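Local coordinates for protein SCO1 homolog 1, mitochondrial (Arabidopsis thaliana, PDB 6N5U), which is a mitochondrial copper chaperone of the SCO1/2 family, thought to work in copper homeostasis, redox signalling or insertion of copper into cytochrome c oxidase, at residues A8-I16 / S108-Y116. Residues are numbered along the deposited sequence; the frame is centred on the assembly and turned at random.
Sequences AIGGPFSLI and SVARSYRVY
Gly10 touches Ser112 and Tyr113 with two backbone atoms, N and CA. Its N donates to Ser112 O at 2.9 Å, the one hydrogen bond between 8-16 and 108-116; the N-H···O angle of 132° is well short of straight, and the donor sits above the carbonyl plane. Its CA makes a CH-pi contact over one face of Tyr113, 3.6 Å from the ring centroid and 12° off the normal. Gly10 has a phi of 126°, a backbone setting that glycine takes up readily.

Within 108-116 the helix end closes with a Schellman motif: Arg114 has positive phi, and two backbone bonds run back into the last turn, Val115 N to Ala110 O at 2.8 Å and Arg114 N to Arg111 O. Arg114 NH1 is an extra donor to Arg111 O, at 3.0 Å, on the opposite face of its plane from Arg114 N. Ser112 OG likewise turns back to Ser108 O, 3.2 Å away.

In the thioredoxin fold, the segment at the start of this C-terminal SCO domain passes by the last turn of helix 103-112 on its way into strand 14-17. Tyr113 also touches Leu35 and Met138 of the central sheet, and its side chain lies about 11 Å from that of the copper ligand His131.

Apolar pairs join Val109 to Phe13 and Leu15. Val109 divides its methyls: CG2, anti to the backbone N, lies 3.8 Å from Phe13 CB, whereas CG1 faces Leu15 CD1 at 4.1 Å, with the Leu15 side chain crossing at about a right angle. Toward the chain start, the Ile9 CD1 methyl lies near Tyr113 O and the aliphatic Arg114 CG.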
# COMPACT_ATOMS: atom_id res chain seq x y z
N ALA A 8 -14.11 6.35 11.01
CA ALA A 8 -12.69 6.41 10.66
C ALA A 8 -12.38 6.18 9.14
O ALA A 8 -13.25 5.76 8.35
CB ALA A 8 -11.88 5.45 11.53
N ILE A 9 -11.13 6.53 8.76
CA ILE A 9 -10.59 6.45 7.40
C ILE A 9 -10.28 5.01 7.09
O ILE A 9 -9.46 4.38 7.75
CB ILE A 9 -9.43 7.47 7.19
CG1 ILE A 9 -8.64 7.26 5.88
CG2 ILE A 9 -8.50 7.54 8.36
CD1 ILE A 9 -7.85 8.56 5.46
N GLY A 10 -11.04 4.48 6.14
CA GLY A 10 -11.02 3.10 5.72
C GLY A 10 -12.40 2.48 5.78
O GLY A 10 -13.38 3.17 6.10
N GLY A 11 -12.47 1.21 5.46
CA GLY A 11 -13.70 0.45 5.47
C GLY A 11 -13.64 -0.76 4.57
O GLY A 11 -12.65 -0.95 3.86
N PRO A 12 -14.73 -1.57 4.56
CA PRO A 12 -14.75 -2.78 3.72
C PRO A 12 -14.39 -2.63 2.24
O PRO A 12 -14.73 -1.62 1.60
CB PRO A 12 -16.19 -3.28 3.86
CG PRO A 12 -16.62 -2.78 5.20
CD PRO A 12 -15.97 -1.45 5.35
N PHE A 13 -13.72 -3.65 1.72
CA PHE A 13 -13.33 -3.75 0.32
C PHE A 13 -13.36 -5.21 -0.11
O PHE A 13 -13.28 -6.10 0.73
CB PHE A 13 -11.93 -3.15 0.08
CG PHE A 13 -10.77 -3.78 0.81
CD1 PHE A 13 -10.17 -4.95 0.34
CD2 PHE A 13 -10.22 -3.17 1.94
CE1 PHE A 13 -9.09 -5.52 1.01
CE2 PHE A 13 -9.12 -3.74 2.59
CZ PHE A 13 -8.56 -4.91 2.12
N SER A 14 -13.48 -5.45 -1.43
CA SER A 14 -13.41 -6.78 -2.02
C SER A 14 -12.46 -6.63 -3.20
O SER A 14 -12.84 -6.08 -4.23
CB SER A 14 -14.78 -7.29 -2.44
OG SER A 14 -14.72 -8.69 -2.66
N LEU A 15 -11.20 -7.02 -3.01
CA LEU A 15 -10.15 -6.89 -4.01
C LEU A 15 -9.57 -8.25 -4.38
O LEU A 15 -9.96 -9.27 -3.80
CB LEU A 15 -9.05 -5.92 -3.50
CG LEU A 15 -9.45 -4.44 -3.30
CD1 LEU A 15 -8.41 -3.69 -2.54
CD2 LEU A 15 -9.66 -3.75 -4.62
N ILE A 16 -8.67 -8.28 -5.38
CA ILE A 16 -7.98 -9.49 -5.83
C ILE A 16 -6.50 -9.34 -5.48
O ILE A 16 -5.87 -8.35 -5.86
CB ILE A 16 -8.21 -9.81 -7.32
CG1 ILE A 16 -9.72 -9.96 -7.62
CG2 ILE A 16 -7.48 -11.10 -7.72
CD1 ILE A 16 -10.30 -8.85 -8.39
N SER A 108 -14.17 2.17 -4.99
CA SER A 108 -14.78 1.98 -3.67
C SER A 108 -13.73 2.03 -2.55
O SER A 108 -13.97 2.69 -1.53
CB SER A 108 -15.55 0.67 -3.65
OG SER A 108 -15.98 0.30 -2.35
N VAL A 109 -12.57 1.36 -2.74
CA VAL A 109 -11.51 1.32 -1.72
C VAL A 109 -10.78 2.69 -1.61
O VAL A 109 -10.45 3.10 -0.50
CB VAL A 109 -10.55 0.11 -1.88
CG1 VAL A 109 -9.70 0.20 -3.15
CG2 VAL A 109 -9.70 -0.10 -0.64
N ALA A 110 -10.56 3.39 -2.75
CA ALA A 110 -9.91 4.69 -2.73
C ALA A 110 -10.82 5.67 -2.01
O ALA A 110 -10.34 6.40 -1.15
CB ALA A 110 -9.59 5.15 -4.14
N ARG A 111 -12.14 5.62 -2.28
CA ARG A 111 -13.14 6.45 -1.61
C ARG A 111 -13.07 6.23 -0.09
O ARG A 111 -12.95 7.20 0.64
CB ARG A 111 -14.55 6.09 -2.09
CG ARG A 111 -15.51 7.27 -2.10
CD ARG A 111 -16.97 6.85 -2.00
NE ARG A 111 -17.34 5.75 -2.89
CZ ARG A 111 -17.64 5.88 -4.18
NH1 ARG A 111 -17.60 7.07 -4.76
NH2 ARG A 111 -17.97 4.81 -4.90
N SER A 112 -13.09 4.95 0.36
CA SER A 112 -13.04 4.53 1.76
C SER A 112 -11.83 5.09 2.50
O SER A 112 -11.96 5.57 3.63
CB SER A 112 -13.08 3.01 1.86
OG SER A 112 -14.39 2.52 1.63
N TYR A 113 -10.68 5.08 1.84
CA TYR A 113 -9.41 5.56 2.38
C TYR A 113 -9.17 7.05 2.07
O TYR A 113 -8.16 7.59 2.46
CB TYR A 113 -8.24 4.64 1.93
CG TYR A 113 -8.30 3.32 2.67
CD1 TYR A 113 -9.11 2.28 2.23
CD2 TYR A 113 -7.65 3.15 3.89
CE1 TYR A 113 -9.26 1.11 2.96
CE2 TYR A 113 -7.78 1.98 4.64
CZ TYR A 113 -8.58 0.95 4.16
OH TYR A 113 -8.73 -0.20 4.90
N ARG A 114 -10.13 7.72 1.42
CA ARG A 114 -10.02 9.14 1.07
C ARG A 114 -8.79 9.41 0.18
O ARG A 114 -8.00 10.32 0.43
CB ARG A 114 -10.06 10.06 2.32
CG ARG A 114 -11.09 9.70 3.42
CD ARG A 114 -12.48 9.54 2.87
NE ARG A 114 -13.49 9.45 3.91
CZ ARG A 114 -14.69 8.92 3.72
NH1 ARG A 114 -15.00 8.38 2.55
NH2 ARG A 114 -15.59 8.92 4.70
N VAL A 115 -8.63 8.57 -0.84
CA VAL A 115 -7.52 8.65 -1.78
C VAL A 115 -7.98 9.29 -3.10
O VAL A 115 -9.01 8.90 -3.67
CB VAL A 115 -6.85 7.26 -2.00
CG1 VAL A 115 -5.82 7.29 -3.12
CG2 VAL A 115 -6.21 6.75 -0.71
N TYR A 116 -7.22 10.29 -3.57
CA TYR A 116 -7.44 10.94 -4.85
C TYR A 116 -6.62 10.15 -5.90
O TYR A 116 -5.47 9.79 -5.64
CB TYR A 116 -6.96 12.41 -4.79
CG TYR A 116 -6.56 12.98 -6.14
CD1 TYR A 116 -7.52 13.31 -7.09
CD2 TYR A 116 -5.22 13.18 -6.46
CE1 TYR A 116 -7.15 13.80 -8.34
CE2 TYR A 116 -4.85 13.69 -7.70
CZ TYR A 116 -5.82 14.00 -8.64
OH TYR A 116 -5.47 14.51 -9.87